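Local coordinates for bifunctional protein PutA (Bdellovibrio bacteriovorus, PDB 5UR2) that probably converts L-proline to L-glutamate in two oxidative steps, using a flavin-dependent proline dehydrogenase and an NAD-dependent L-glutamate gamma-semialdehyde dehydrogenase, at residues K198-Y203 with Y243-L248; K216-R221 with L250-E255. All blocks are in the same frame, centred on the assembly; numbering follows the deposited sequence.

Interaction 1 of 2, residues K198-Y203 with Y243-L248; sequences KMTALY and YSVKHL. With P5F (N-propargylglycine-modified flavin adenine dinucleotide), chain F.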
ATOM      1  N   LYS B 198       9.538 -37.654 -33.837  1.00 32.58           N
ATOM      2  CA  LYS B 198       9.670 -36.523 -32.913  1.00 32.65           C
ATOM      3  C   LYS B 198      10.909 -36.795 -32.087  1.00 34.37           C
ATOM      4  O   LYS B 198      10.986 -37.821 -31.360  1.00 39.47           O
ATOM      5  CB  LYS B 198       8.416 -36.325 -32.061  1.00 38.94           C
ATOM      6  CG  LYS B 198       7.531 -35.097 -32.253  1.00 49.31           C
ATOM      7  CD  LYS B 198       6.452 -35.036 -33.318  1.00 50.29           C
ATOM      8  CE  LYS B 198       6.077 -33.663 -33.860  1.00 55.64           C
ATOM      9  NZ  LYS B 198       5.092 -33.550 -34.942  1.00 59.06           N
ATOM     10  N   MET B 199      11.902 -35.917 -32.175  1.00 32.00           N
ATOM     11  CA  MET B 199      13.197 -36.180 -31.558  1.00 23.78           C
ATOM     12  C   MET B 199      13.134 -36.325 -30.032  1.00 30.09           C
ATOM     13  O   MET B 199      13.659 -37.288 -29.479  1.00 26.11           O
ATOM     14  CB  MET B 199      14.200 -35.068 -31.905  1.00 22.05           C
ATOM     15  CG  MET B 199      15.634 -35.404 -31.465  1.00 22.34           C
ATOM     16  SD  MET B 199      16.827 -34.082 -31.698  1.00 33.17           S
ATOM     17  CE  MET B 199      16.235 -32.859 -30.511  1.00 25.48           C
ATOM     18  N   THR B 200      12.503 -35.374 -29.337  1.00 26.83           N
ATOM     19  CA  THR B 200      12.515 -35.449 -27.881  1.00 26.70           C
ATOM     20  C   THR B 200      11.729 -36.631 -27.334  1.00 30.17           C
ATOM     21  O   THR B 200      11.850 -36.929 -26.147  1.00 34.23           O
ATOM     22  CB  THR B 200      11.981 -34.164 -27.278  1.00 28.33           C
ATOM     23  OG1 THR B 200      10.572 -34.071 -27.543  1.00 27.96           O
ATOM     24  CG2 THR B 200      12.726 -32.992 -27.896  1.00 22.00           C
ATOM     25  N   ALA B 201      10.935 -37.314 -28.155  1.00 27.28           N
ATOM     26  CA  ALA B 201      10.269 -38.507 -27.665  1.00 27.98           C
ATOM     27  C   ALA B 201      11.225 -39.674 -27.461  1.00 34.55           C
ATOM     28  O   ALA B 201      10.844 -40.653 -26.815  1.00 38.42           O
ATOM     29  CB  ALA B 201       9.158 -38.916 -28.622  1.00 24.61           C
ATOM     30  N   LEU B 202      12.448 -39.587 -27.978  1.00 32.01           N
ATOM     31  CA  LEU B 202      13.408 -40.676 -27.902  1.00 30.00           C
ATOM     32  C   LEU B 202      14.338 -40.603 -26.700  1.00 26.47           C
ATOM     33  O   LEU B 202      15.120 -41.535 -26.497  1.00 29.80           O
ATOM     34  CB  LEU B 202      14.262 -40.719 -29.164  1.00 29.12           C
ATOM     35  CG  LEU B 202      13.460 -41.108 -30.387  1.00 37.04           C
ATOM     36  CD1 LEU B 202      14.245 -40.810 -31.649  1.00 39.05           C
ATOM     37  CD2 LEU B 202      13.163 -42.575 -30.264  1.00 42.27           C
ATOM     38  N   TYR B 203      14.292 -39.538 -25.909  1.00 25.00           N
ATOM     39  CA  TYR B 203      15.206 -39.409 -24.778  1.00 26.46           C
ATOM     40  C   TYR B 203      14.592 -38.449 -23.773  1.00 28.33           C
ATOM     41  O   TYR B 203      14.172 -37.354 -24.154  1.00 29.57           O
ATOM     42  CB  TYR B 203      16.580 -38.901 -25.245  1.00 25.46           C
ATOM     43  CG  TYR B 203      17.617 -38.676 -24.139  1.00 26.86           C
ATOM     44  CD1 TYR B 203      17.817 -39.612 -23.131  1.00 27.38           C
ATOM     45  CD2 TYR B 203      18.410 -37.525 -24.125  1.00 20.30           C
ATOM     46  CE1 TYR B 203      18.780 -39.407 -22.134  1.00 28.71           C
ATOM     47  CE2 TYR B 203      19.375 -37.312 -23.135  1.00 25.79           C
ATOM     48  CZ  TYR B 203      19.546 -38.255 -22.143  1.00 29.50           C
ATOM     49  OH  TYR B 203      20.487 -38.045 -21.168  1.00 30.89           O
ATOM     50  N   TYR B 243      11.170 -24.070 -29.899  1.00 20.78           N
ATOM     51  CA  TYR B 243      12.407 -23.355 -30.193  1.00 22.69           C
ATOM     52  C   TYR B 243      13.555 -23.786 -29.278  1.00 27.74           C
ATOM     53  O   TYR B 243      14.716 -23.778 -29.701  1.00 23.44           O
ATOM     54  CB  TYR B 243      12.173 -21.848 -30.092  1.00 20.59           C
ATOM     55  CG  TYR B 243      13.337 -21.033 -30.632  1.00 22.19           C
ATOM     56  CD1 TYR B 243      13.601 -20.990 -31.998  1.00 24.45           C
ATOM     57  CD2 TYR B 243      14.177 -20.323 -29.777  1.00 21.61           C
ATOM     58  CE1 TYR B 243      14.653 -20.244 -32.504  1.00 19.94           C
ATOM     59  CE2 TYR B 243      15.231 -19.566 -30.270  1.00 21.87           C
ATOM     60  CZ  TYR B 243      15.465 -19.534 -31.636  1.00 20.05           C
ATOM     61  OH  TYR B 243      16.515 -18.793 -32.141  1.00 26.68           O
ATOM     62  N   SER B 244      13.257 -24.184 -28.033  1.00 24.27           N
ATOM     63  CA  SER B 244      14.316 -24.590 -27.112  1.00 24.79           C
ATOM     64  C   SER B 244      15.115 -25.804 -27.611  1.00 23.07           C
ATOM     65  O   SER B 244      16.222 -26.037 -27.125  1.00 25.63           O
ATOM     66  CB  SER B 244      13.725 -24.899 -25.736  1.00 20.45           C
ATOM     67  OG  SER B 244      12.761 -25.947 -25.850  1.00 27.03           O
ATOM     68  N   VAL B 245      14.597 -26.579 -28.564  1.00 18.15           N
ATOM     69  CA  VAL B 245      15.354 -27.687 -29.125  1.00 18.73           C
ATOM     70  C   VAL B 245      15.610 -27.511 -30.613  1.00 21.06           C
ATOM     71  O   VAL B 245      16.040 -28.459 -31.275  1.00 21.26           O
ATOM     72  CB  VAL B 245      14.667 -29.045 -28.857  1.00 21.00           C
ATOM     73  CG1 VAL B 245      14.470 -29.278 -27.351  1.00 19.02           C
ATOM     74  CG2 VAL B 245      13.329 -29.131 -29.580  1.00 19.36           C
ATOM     75  N   LYS B 246      15.343 -26.324 -31.173  1.00 19.54           N
ATOM     76  CA  LYS B 246      15.469 -26.185 -32.624  1.00 18.07           C
ATOM     77  C   LYS B 246      16.918 -26.343 -33.062  1.00 23.01           C
ATOM     78  O   LYS B 246      17.216 -27.120 -33.973  1.00 23.63           O
ATOM     79  CB  LYS B 246      14.920 -24.832 -33.103  1.00 16.87           C
ATOM     80  CG  LYS B 246      14.827 -24.714 -34.633  1.00 17.13           C
ATOM     81  CD  LYS B 246      16.105 -24.153 -35.283  1.00 17.13           C
ATOM     82  CE  LYS B 246      16.385 -22.711 -34.823  1.00 22.39           C
ATOM     83  NZ  LYS B 246      17.577 -22.069 -35.500  1.00 16.83           N
ATOM     84  N   HIS B 247      17.830 -25.593 -32.436  1.00 20.39           N
ATOM     85  CA  HIS B 247      19.234 -25.660 -32.829  1.00 23.95           C
ATOM     86  C   HIS B 247      19.799 -27.057 -32.577  1.00 23.15           C
ATOM     87  O   HIS B 247      20.499 -27.619 -33.429  1.00 22.96           O
ATOM     88  CB  HIS B 247      20.023 -24.573 -32.083  1.00 24.57           C
ATOM     89  CG  HIS B 247      21.453 -24.458 -32.507  1.00 44.48           C
ATOM     90  ND1 HIS B 247      22.402 -23.787 -31.759  1.00 48.71           N
ATOM     91  CD2 HIS B 247      22.103 -24.939 -33.595  1.00 47.20           C
ATOM     92  CE1 HIS B 247      23.572 -23.861 -32.369  1.00 47.08           C
ATOM     93  NE2 HIS B 247      23.419 -24.558 -33.483  1.00 43.76           N
ATOM     94  N   LEU B 248      19.461 -27.652 -31.432  1.00 23.41           N
ATOM     95  CA  LEU B 248      19.931 -29.000 -31.139  1.00 25.23           C
ATOM     96  C   LEU B 248      19.446 -29.997 -32.194  1.00 25.48           C
ATOM     97  O   LEU B 248      20.207 -30.859 -32.642  1.00 25.80           O
ATOM     98  CB  LEU B 248      19.475 -29.404 -29.738  1.00 19.52           C
ATOM     99  CG  LEU B 248      19.868 -30.784 -29.210  1.00 25.13           C
ATOM    100  CD1 LEU B 248      21.384 -30.915 -29.122  1.00 25.48           C
ATOM    101  CD2 LEU B 248      19.224 -31.027 -27.855  1.00 22.13           C
TER
HETATM  102  PA  P5F F1001      -1.742 -20.175 -42.411  1.00 25.26           P
HETATM  103  O1A P5F F1001      -1.432 -19.516 -43.798  1.00 30.61           O
HETATM  104  O2A P5F F1001      -2.979 -19.810 -41.756  1.00 23.04           O
HETATM  105  O5B P5F F1001      -0.752 -19.862 -41.322  1.00 24.68           O
HETATM  106  C5B P5F F1001      -0.983 -20.017 -39.926  1.00 16.78           C
HETATM  107  C4B P5F F1001       0.368 -19.930 -39.199  1.00 20.64           C
HETATM  108  O4B P5F F1001       0.896 -18.627 -39.146  1.00 25.39           O
HETATM  109  C3B P5F F1001       0.400 -20.394 -37.772  1.00 17.28           C
HETATM  110  O3B P5F F1001       0.419 -21.766 -37.659  1.00 18.70           O
HETATM  111  C2B P5F F1001       1.636 -19.769 -37.262  1.00 17.09           C
HETATM  112  O2B P5F F1001       2.726 -20.537 -37.641  1.00 18.70           O
HETATM  113  C1B P5F F1001       1.676 -18.475 -37.992  1.00 22.79           C
HETATM  114  N9A P5F F1001       1.152 -17.357 -37.250  1.00 19.76           N
HETATM  115  C8A P5F F1001      -0.116 -17.215 -36.702  1.00 21.14           C
HETATM  116  N7A P5F F1001      -0.195 -16.013 -36.116  1.00 23.15           N
HETATM  117  C5A P5F F1001       1.009 -15.323 -36.273  1.00 21.13           C
HETATM  118  C6A P5F F1001       1.498 -14.083 -35.869  1.00 30.15           C
HETATM  119  N6A P5F F1001       0.671 -13.176 -35.125  1.00 28.95           N
HETATM  120  N1A P5F F1001       2.757 -13.713 -36.172  1.00 25.32           N
HETATM  121  C2A P5F F1001       3.572 -14.529 -36.875  1.00 17.31           C
HETATM  122  N3A P5F F1001       3.132 -15.762 -37.259  1.00 20.52           N
HETATM  123  C4A P5F F1001       1.889 -16.180 -36.990  1.00 11.73           C
HETATM  124  N1  P5F F1001       4.645 -27.268 -37.372  1.00 32.81           N
HETATM  125  C2  P5F F1001       5.885 -27.307 -36.633  1.00 27.86           C
HETATM  126  O2  P5F F1001       6.236 -26.201 -35.893  1.00 28.25           O
HETATM  127  N3  P5F F1001       6.733 -28.460 -36.674  1.00 42.77           N
HETATM  128  C4  P5F F1001       6.401 -29.612 -37.429  1.00 45.20           C
HETATM  129  O4  P5F F1001       7.278 -30.705 -37.424  1.00 38.12           O
HETATM  130  C4X P5F F1001       5.089 -29.576 -38.202  1.00 42.68           C
HETATM  131  N5  P5F F1001       4.580 -30.753 -38.904  1.00 44.45           N
HETATM  132  C5X P5F F1001       3.574 -30.494 -39.952  1.00 44.35           C
HETATM  133  C6  P5F F1001       3.395 -31.472 -41.069  1.00 35.93           C
HETATM  134  C7  P5F F1001       2.491 -31.184 -42.122  1.00 36.35           C
HETATM  135  C7M P5F F1001       2.320 -32.181 -43.248  1.00 38.53           C
HETATM  136  C8  P5F F1001       1.749 -29.964 -42.127  1.00 37.04           C
HETATM  137  C8M P5F F1001       0.783 -29.623 -43.232  1.00 35.48           C
HETATM  138  C9  P5F F1001       1.915 -29.032 -41.075  1.00 44.42           C
HETATM  139  C9A P5F F1001       2.860 -29.329 -39.962  1.00 44.53           C
HETATM  140  N10 P5F F1001       3.046 -28.352 -38.886  1.00 42.88           N
HETATM  141  C10 P5F F1001       4.275 -28.435 -38.148  1.00 37.02           C
HETATM  142  C1' P5F F1001       2.127 -27.206 -38.671  1.00 45.64           C
HETATM  143  C2' P5F F1001       2.450 -26.018 -39.578  1.00 38.89           C
HETATM  144  O2' P5F F1001       3.654 -25.480 -39.183  1.00 37.21           O
HETATM  145  C3' P5F F1001       1.388 -24.917 -39.600  1.00 40.40           C
HETATM  146  O3' P5F F1001       1.277 -24.391 -38.331  1.00 41.32           O
HETATM  147  C4' P5F F1001       0.001 -25.367 -40.036  1.00 38.78           C
HETATM  148  O4' P5F F1001       0.171 -26.438 -40.899  1.00 37.99           O
HETATM  149  C5' P5F F1001      -0.903 -24.259 -40.610  1.00 38.49           C
HETATM  150  O5' P5F F1001      -0.225 -23.339 -41.442  1.00 40.31           O
HETATM  151  P   P5F F1001      -0.797 -22.727 -42.831  1.00 31.20           P
HETATM  152  O1P P5F F1001       0.245 -22.304 -43.935  1.00 39.18           O
HETATM  153  O2P P5F F1001      -1.857 -23.830 -43.205  1.00 31.65           O
HETATM  154  O3P P5F F1001      -1.921 -21.648 -42.311  1.00 26.14           O
HETATM  155  C21 P5F F1001       4.133 -32.137 -36.729  1.00 57.11           C
HETATM  156  C22 P5F F1001       4.415 -31.515 -37.894  1.00 60.85           C
HETATM  157  C23 P5F F1001       5.231 -32.435 -35.693  1.00 57.60           C
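Met199 and Thr200 pack against Val245, while the residue just before them, Lys198, is covalently joined to the inactivated flavin. The Lys198 NZ to P5F C23 distance is 1.4 Å. C23, C21 and C22 form a three-carbon bridge from this nitrogen to N5 of the isoalloxazine. The lysine chain bends at chi2 (84°) and then runs nearly straight, which brings NZ to the end of the bridge. Tyr403 also hydrogen-bonds NZ.

The contact between the two segments is apolar. Met199 is extended as far as SD, and the turn at chi3 (67°) then sets CE against the start of helix 246-257. Met199 CE lies 4.4 Å from Val245 CB. The same methyl, CE of Met199, is 4.4 Å from Leu248 CG, so it meets two residues about one helical turn apart. Thr200 comes in beside it through its methyl, with CG2 4.1 Å from Val245 CG1. The Thr200 and Val245 side chains cross at about a right angle. The hydroxyl of Thr200 serves elsewhere: OG1 is hydrogen-bonded to Glu241.

Val245 stands at the N-cap position of the helix, and its backbone O is hydrogen-bonded to Thr249 OG1. Segment 198-203 follows barrel strand 194-197, and segment 243-248 follows strand 235-238. The contact therefore joins the loop after strand 194-197 to the start of the helix that follows strand 235-238, within the proline dehydrogenase TIM barrel. The link from lysine to flavin N5 is the product of mechanism-based inactivation by N-propargylglycine. It is consistent with the lysine amine and N5 both lying close to where the inactivator reacts, and it ties this loop covalently to the cofactor.

Interaction 2 of 2, residues K216-R221 with L250-E255; sequences KILKDR and LEVFTE
Lys219 and Glu255 form a salt bridge between two helices. Lys219 NZ donates to Glu255 OE1 at 2.6 Å and meets that oxygen nearly in line with its C-O bond. The lysine chain bends at chi3 (69°), which turns the ammonium group toward the neighbouring helix. Lys219 CE also rests 3.8 Å from Glu255 CB. The other carboxylate oxygen, Glu255 OE2, pairs with Lys215, which also reaches Glu251 OE1, an oxygen that accepts from Trp211 NE1 as well. Both glutamates of helix 246-257 thus have partners on helix 211-232.

Beside the salt bridge, Val252 fits against Leu218 and Lys219. Val252 CG2 lies 3.9 Å from Leu218 CB. The other methyl, CG1 of Val252, is 4.0 Å from Lys219 CG.

Each helix also satisfies polar groups of its own. Lys216 NZ forms a salt bridge with Asp220 OD2 at 3.1 Å, on the syn side of the carboxylate, and Arg223 takes Asp220 OD1. Leu250 O accepts two bonds, from Thr254 N and from Thr254 OG1, which approach from opposite faces of its carbonyl plane. The hydroxyl bond, Thr254 OG1 to Leu250 O, measures 2.7 Å.

The axes of the two helical segments approach to 9.5 Å and cross at -51°. They belong to consecutive outer helices of the TIM barrel, with strand 235-238 between them in sequence. On other sides of helix 246-257, Leu250 packs on strand 268-273 and Thr254 on helix 279-293.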
ATOM      1  N   LYS B 216      24.985 -36.428 -28.515  1.00 25.45           N
ATOM      2  CA  LYS B 216      25.428 -37.791 -28.795  1.00 29.44           C
ATOM      3  C   LYS B 216      24.335 -38.802 -28.462  1.00 31.07           C
ATOM      4  O   LYS B 216      24.122 -39.760 -29.214  1.00 25.11           O
ATOM      5  CB  LYS B 216      26.712 -38.110 -28.033  1.00 33.19           C
ATOM      6  CG  LYS B 216      27.127 -39.589 -28.137  1.00 33.18           C
ATOM      7  CD  LYS B 216      28.359 -39.877 -27.291  1.00 41.56           C
ATOM      8  CE  LYS B 216      28.288 -41.274 -26.666  1.00 45.23           C
ATOM      9  NZ  LYS B 216      28.176 -42.351 -27.682  1.00 37.56           N
ATOM     10  N   ILE B 217      23.643 -38.617 -27.333  1.00 33.23           N
ATOM     11  CA  ILE B 217      22.593 -39.564 -26.961  1.00 31.97           C
ATOM     12  C   ILE B 217      21.436 -39.499 -27.952  1.00 33.70           C
ATOM     13  O   ILE B 217      20.921 -40.539 -28.387  1.00 30.51           O
ATOM     14  CB  ILE B 217      22.117 -39.316 -25.514  1.00 32.15           C
ATOM     15  CG1 ILE B 217      23.218 -39.679 -24.521  1.00 28.94           C
ATOM     16  CG2 ILE B 217      20.831 -40.093 -25.211  1.00 21.75           C
ATOM     17  CD1 ILE B 217      22.925 -39.247 -23.084  1.00 25.69           C
ATOM     18  N   LEU B 218      21.013 -38.285 -28.332  1.00 32.63           N
ATOM     19  CA  LEU B 218      19.923 -38.151 -29.296  1.00 31.66           C
ATOM     20  C   LEU B 218      20.275 -38.830 -30.618  1.00 27.87           C
ATOM     21  O   LEU B 218      19.469 -39.580 -31.177  1.00 32.09           O
ATOM     22  CB  LEU B 218      19.578 -36.673 -29.509  1.00 24.79           C
ATOM     23  CG  LEU B 218      18.893 -36.021 -28.301  1.00 23.99           C
ATOM     24  CD1 LEU B 218      18.888 -34.500 -28.405  1.00 19.27           C
ATOM     25  CD2 LEU B 218      17.492 -36.549 -28.153  1.00 20.03           C
ATOM     26  N   LYS B 219      21.489 -38.597 -31.117  1.00 30.90           N
ATOM     27  CA  LYS B 219      21.933 -39.262 -32.336  1.00 29.21           C
ATOM     28  C   LYS B 219      21.917 -40.774 -32.181  1.00 33.82           C
ATOM     29  O   LYS B 219      21.501 -41.490 -33.100  1.00 31.44           O
ATOM     30  CB  LYS B 219      23.336 -38.783 -32.721  1.00 27.38           C
ATOM     31  CG  LYS B 219      23.377 -37.365 -33.253  1.00 31.67           C
ATOM     32  CD  LYS B 219      24.768 -36.734 -33.162  1.00 36.64           C
ATOM     33  CE  LYS B 219      25.755 -37.373 -34.126  1.00 32.58           C
ATOM     34  NZ  LYS B 219      27.096 -36.726 -34.013  1.00 33.21           N
ATOM     35  N   ASP B 220      22.367 -41.279 -31.021  1.00 26.98           N
ATOM     36  CA  ASP B 220      22.383 -42.723 -30.805  1.00 34.30           C
ATOM     37  C   ASP B 220      20.974 -43.300 -30.840  1.00 34.47           C
ATOM     38  O   ASP B 220      20.772 -44.413 -31.323  1.00 35.49           O
ATOM     39  CB  ASP B 220      23.048 -43.079 -29.466  1.00 36.74           C
ATOM     40  CG  ASP B 220      24.545 -42.818 -29.451  1.00 36.00           C
ATOM     41  OD1 ASP B 220      25.115 -42.589 -30.531  1.00 36.12           O
ATOM     42  OD2 ASP B 220      25.151 -42.879 -28.353  1.00 39.74           O
ATOM     43  N   ARG B 221      19.987 -42.562 -30.326  1.00 31.94           N
ATOM     44  CA  ARG B 221      18.632 -43.097 -30.314  1.00 32.74           C
ATOM     45  C   ARG B 221      17.991 -43.019 -31.690  1.00 32.35           C
ATOM     46  O   ARG B 221      17.206 -43.906 -32.050  1.00 28.76           O
ATOM     47  CB  ARG B 221      17.780 -42.353 -29.286  1.00 34.06           C
ATOM     48  CG  ARG B 221      18.377 -42.311 -27.881  1.00 32.65           C
ATOM     49  CD  ARG B 221      18.209 -43.619 -27.146  1.00 35.57           C
ATOM     50  NE  ARG B 221      18.892 -43.633 -25.848  1.00 38.63           N
ATOM     51  CZ  ARG B 221      18.356 -43.266 -24.686  1.00 29.97           C
ATOM     52  NH1 ARG B 221      17.112 -42.823 -24.625  1.00 25.02           N
ATOM     53  NH2 ARG B 221      19.076 -43.345 -23.572  1.00 31.26           N
ATOM     54  N   LEU B 250      18.810 -29.471 -35.317  1.00 18.47           N
ATOM     55  CA  LEU B 250      19.530 -29.308 -36.571  1.00 18.70           C
ATOM     56  C   LEU B 250      20.926 -29.932 -36.505  1.00 18.96           C
ATOM     57  O   LEU B 250      21.368 -30.567 -37.468  1.00 20.97           O
ATOM     58  CB  LEU B 250      19.595 -27.827 -36.936  1.00 27.66           C
ATOM     59  CG  LEU B 250      18.215 -27.240 -37.278  1.00 30.49           C
ATOM     60  CD1 LEU B 250      18.322 -25.774 -37.671  1.00 27.25           C
ATOM     61  CD2 LEU B 250      17.532 -28.052 -38.368  1.00 23.13           C
ATOM     62  N   GLU B 251      21.635 -29.763 -35.381  1.00 20.84           N
ATOM     63  CA  GLU B 251      22.928 -30.422 -35.218  1.00 25.63           C
ATOM     64  C   GLU B 251      22.771 -31.941 -35.192  1.00 24.75           C
ATOM     65  O   GLU B 251      23.557 -32.666 -35.807  1.00 26.99           O
ATOM     66  CB  GLU B 251      23.621 -29.932 -33.939  1.00 19.94           C
ATOM     67  CG  GLU B 251      24.047 -28.482 -34.019  1.00 23.47           C
ATOM     68  CD  GLU B 251      24.965 -28.069 -32.897  1.00 23.81           C
ATOM     69  OE1 GLU B 251      25.407 -28.938 -32.110  1.00 27.82           O
ATOM     70  OE2 GLU B 251      25.247 -26.866 -32.802  1.00 28.66           O
ATOM     71  N   VAL B 252      21.759 -32.441 -34.483  1.00 26.89           N
ATOM     72  CA  VAL B 252      21.523 -33.881 -34.446  1.00 28.00           C
ATOM     73  C   VAL B 252      21.320 -34.413 -35.859  1.00 25.57           C
ATOM     74  O   VAL B 252      21.957 -35.387 -36.278  1.00 24.71           O
ATOM     75  CB  VAL B 252      20.324 -34.190 -33.530  1.00 31.61           C
ATOM     76  CG1 VAL B 252      19.840 -35.612 -33.701  1.00 20.35           C
ATOM     77  CG2 VAL B 252      20.674 -33.895 -32.063  1.00 28.58           C
ATOM     78  N   PHE B 253      20.444 -33.752 -36.622  1.00 24.09           N
ATOM     79  CA  PHE B 253      20.071 -34.233 -37.950  1.00 25.59           C
ATOM     80  C   PHE B 253      21.240 -34.193 -38.922  1.00 22.29           C
ATOM     81  O   PHE B 253      21.518 -35.175 -39.623  1.00 24.17           O
ATOM     82  CB  PHE B 253      18.904 -33.406 -38.488  1.00 22.16           C
ATOM     83  CG  PHE B 253      18.503 -33.772 -39.876  1.00 24.14           C
ATOM     84  CD1 PHE B 253      17.711 -34.892 -40.110  1.00 22.87           C
ATOM     85  CD2 PHE B 253      18.888 -32.979 -40.956  1.00 24.33           C
ATOM     86  CE1 PHE B 253      17.320 -35.225 -41.406  1.00 28.23           C
ATOM     87  CE2 PHE B 253      18.508 -33.309 -42.241  1.00 23.71           C
ATOM     88  CZ  PHE B 253      17.725 -34.435 -42.470  1.00 26.82           C
ATOM     89  N   THR B 254      21.903 -33.045 -39.015  1.00 21.51           N
ATOM     90  CA  THR B 254      22.938 -32.884 -40.028  1.00 23.57           C
ATOM     91  C   THR B 254      24.147 -33.767 -39.731  1.00 24.55           C
ATOM     92  O   THR B 254      24.728 -34.350 -40.649  1.00 25.84           O
ATOM     93  CB  THR B 254      23.343 -31.409 -40.148  1.00 24.04           C
ATOM     94  OG1 THR B 254      23.663 -30.876 -38.852  1.00 20.00           O
ATOM     95  CG2 THR B 254      22.226 -30.595 -40.779  1.00 22.64           C
ATOM     96  N   GLU B 255      24.544 -33.879 -38.461  1.00 22.97           N
ATOM     97  CA  GLU B 255      25.667 -34.753 -38.143  1.00 29.70           C
ATOM     98  C   GLU B 255      25.312 -36.207 -38.419  1.00 29.34           C
ATOM     99  O   GLU B 255      26.145 -36.971 -38.919  1.00 29.16           O
ATOM    100  CB  GLU B 255      26.103 -34.566 -36.687  1.00 30.98           C
ATOM    101  CG  GLU B 255      26.750 -33.195 -36.365  1.00 26.57           C
ATOM    102  CD  GLU B 255      27.107 -33.068 -34.876  1.00 25.26           C
ATOM    103  OE1 GLU B 255      27.165 -34.111 -34.199  1.00 25.37           O
ATOM    104  OE2 GLU B 255      27.349 -31.952 -34.380  1.00 29.96           O
TER

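In the fold
Interactions 1 and 2 share helix 246-257, and their centres are about 10 Å apart. Interaction 1 uses the start of this helix against the loop after strand 194-197. It is buried, and only apolar groups meet across its two segments. Interaction 2 uses the next turns of the helix against helix 211-232. It is partly buried and adds a salt bridge to its apolar packing. The two contacts also touch directly. Leu248 CD2 packs on Leu218 CD1 at 3.5 Å, and Leu202 O probably accepts a hydrogen bond from Arg221 NH1. The covalent flavin link belongs to 198-203, while 216-221 with 250-255 lies farther from the cofactor.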